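Local coordinates for SecB-like chaperone Rv1957 (Mycobacterium tuberculosis, PDB 5MTW), which acts as the chaperone of a toxin-antitoxin-chaperone system, preventing aggregation of the antitoxin HigA1 and enabling neutralization of the toxin HigB1, at residues Arg145-Val148 and Tyr149-Gly153. Sequence-based numbering, arbitrary orientation.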
loop_
_atom_site.group_PDB
_atom_site.type_symbol
_atom_site.label_atom_id
_atom_site.label_comp_id
_atom_site.label_asym_id
_atom_site.label_seq_id
_atom_site.Cartn_x
_atom_site.Cartn_y
_atom_site.Cartn_z
ATOM N N ARG A 145 4.209 8.941 -4.838
ATOM C CA ARG A 145 5.391 8.408 -4.175
ATOM C C ARG A 145 5.118 7.031 -3.512
ATOM O O ARG A 145 5.925 6.110 -3.577
ATOM C CB ARG A 145 5.808 9.430 -3.092
ATOM C CG ARG A 145 6.915 8.964 -2.171
ATOM C CD ARG A 145 7.425 10.219 -1.383
ATOM N NE ARG A 145 8.467 9.909 -0.364
ATOM C CZ ARG A 145 8.227 9.535 0.878
ATOM N NH1 ARG A 145 6.990 9.342 1.326
ATOM N NH2 ARG A 145 9.215 9.315 1.704
ATOM N N GLU A 146 3.958 6.906 -2.868
ATOM C CA GLU A 146 3.608 5.657 -2.221
ATOM C C GLU A 146 3.433 4.544 -3.279
ATOM O O GLU A 146 3.806 3.402 -3.071
ATOM C CB GLU A 146 2.361 5.757 -1.358
ATOM C CG GLU A 146 2.037 4.458 -0.611
ATOM C CD GLU A 146 1.265 3.434 -1.448
ATOM O OE1 GLU A 146 0.596 3.828 -2.418
ATOM O OE2 GLU A 146 1.313 2.204 -1.155
ATOM N N TYR A 147 2.872 4.907 -4.424
ATOM C CA TYR A 147 2.659 3.938 -5.446
ATOM C C TYR A 147 3.979 3.408 -6.049
ATOM O O TYR A 147 4.106 2.216 -6.358
ATOM C CB TYR A 147 1.677 4.539 -6.542
ATOM C CG TYR A 147 1.344 3.507 -7.526
ATOM C CD1 TYR A 147 0.588 2.384 -7.159
ATOM C CD2 TYR A 147 1.777 3.588 -8.829
ATOM C CE1 TYR A 147 0.308 1.362 -8.068
ATOM C CE2 TYR A 147 1.501 2.596 -9.729
ATOM C CZ TYR A 147 0.768 1.472 -9.342
ATOM O OH TYR A 147 0.592 0.455 -10.312
ATOM N N VAL A 148 4.945 4.314 -6.249
ATOM C CA VAL A 148 6.225 3.947 -6.742
ATOM C C VAL A 148 6.944 2.997 -5.774
ATOM O O VAL A 148 7.556 2.062 -6.172
ATOM C CB VAL A 148 7.037 5.154 -7.173
ATOM C CG1 VAL A 148 8.464 4.794 -7.501
ATOM C CG2 VAL A 148 6.419 5.810 -8.430
ATOM N N TYR A 149 6.784 3.282 -4.483
ATOM C CA TYR A 149 7.434 2.511 -3.452
ATOM C C TYR A 149 6.808 1.106 -3.449
ATOM O O TYR A 149 7.488 0.105 -3.344
ATOM C CB TYR A 149 7.265 3.196 -2.082
ATOM C CG TYR A 149 7.717 2.334 -0.947
ATOM C CD1 TYR A 149 9.050 2.228 -0.603
ATOM C CD2 TYR A 149 6.803 1.623 -0.198
ATOM C CE1 TYR A 149 9.430 1.481 0.474
ATOM C CE2 TYR A 149 7.181 0.849 0.874
ATOM C CZ TYR A 149 8.508 0.771 1.211
ATOM O OH TYR A 149 8.906 -0.024 2.305
ATOM N N ASP A 150 5.485 1.054 -3.577
ATOM C CA ASP A 150 4.760 -0.234 -3.521
ATOM C C ASP A 150 5.102 -1.084 -4.756
ATOM O O ASP A 150 5.394 -2.264 -4.645
ATOM C CB ASP A 150 3.294 -0.016 -3.373
ATOM C CG ASP A 150 2.450 -1.314 -3.544
ATOM O OD1 ASP A 150 2.182 -1.685 -4.678
ATOM O OD2 ASP A 150 2.110 -1.998 -2.585
ATOM N N LEU A 151 5.081 -0.428 -5.921
ATOM C CA LEU A 151 5.353 -1.125 -7.154
ATOM C C LEU A 151 6.710 -1.666 -7.262
ATOM O O LEU A 151 6.935 -2.865 -7.689
ATOM C CB LEU A 151 5.078 -0.134 -8.298
ATOM C CG LEU A 151 5.047 -0.613 -9.728
ATOM C CD1 LEU A 151 4.138 -1.834 -10.044
ATOM C CD2 LEU A 151 4.625 0.630 -10.553
ATOM N N THR A 152 7.702 -0.858 -6.930
ATOM C CA THR A 152 9.028 -1.346 -7.047
ATOM C C THR A 152 9.264 -2.504 -6.133
ATOM O O THR A 152 9.957 -3.403 -6.495
ATOM C CB THR A 152 10.086 -0.227 -6.876
ATOM O OG1 THR A 152 9.841 0.460 -5.658
ATOM C CG2 THR A 152 9.979 0.729 -8.012
ATOM N N GLY A 153 8.649 -2.485 -4.924
ATOM C CA GLY A 153 8.726 -3.622 -3.982
ATOM C C GLY A 153 8.111 -4.884 -4.626
ATOM O O GLY A 153 8.617 -5.987 -4.528
#
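With chi1 at 53°, the hydroxyl of Thr152 is flanked by its own backbone N and carbonyl carbon, which brings it back over the preceding turn to Val148 O. Thr152 OG1 donates a hydrogen bond to Val148 O at 2.8 Å, and Thr152 N makes the regular helical bond to the same Val148 O at 3.0 Å, so two donors of one residue grip a single carbonyl. Threonine suits this buried place: OG1 is used again by Leu160 N, while Thr152 CG2 lies 3.3 Å from Val148 O and the side chain as a whole packs on Ile80. Val148, beta-branched and wholly apolar, packs against Phe106 and Leu78 of the sheet.

One residue back on the helix, Tyr147 holds CG anti to its backbone N (chi1 -174°), and its ring reaches along the helix to Leu151. There Leu151 CD2 meets Tyr147 CE2 at 3.8 Å, approaching the ring obliquely. The tyrosine also reaches Thr36 through its hydroxyl and sets its ring edge-to-face with Phe106, pairing an apolar body with a polar end.

Glu146 and Asp150 run alongside each other in the same direction, their carboxylate planes 40° apart. OE2 of Glu146 and OD2 of Asp150 stand 4.5 Å apart, like charges whose repulsion would probably be offset by arginines: Glu146 pairs with Arg154 of the third subunit, Asp150 with Arg154 of its own chain. On another side of the helix, the ring of Tyr149 stacks on Tyr149 of the second subunit.

Backbone bonds such as Leu151 N to Tyr147 O, 2.9 Å, carry the regular i to i+4 pattern. Together these contacts are characteristic of the long helix of the SecB-like fold, here 125-154, packed between its antiparallel sheet and neighbouring subunits of the homotetramer.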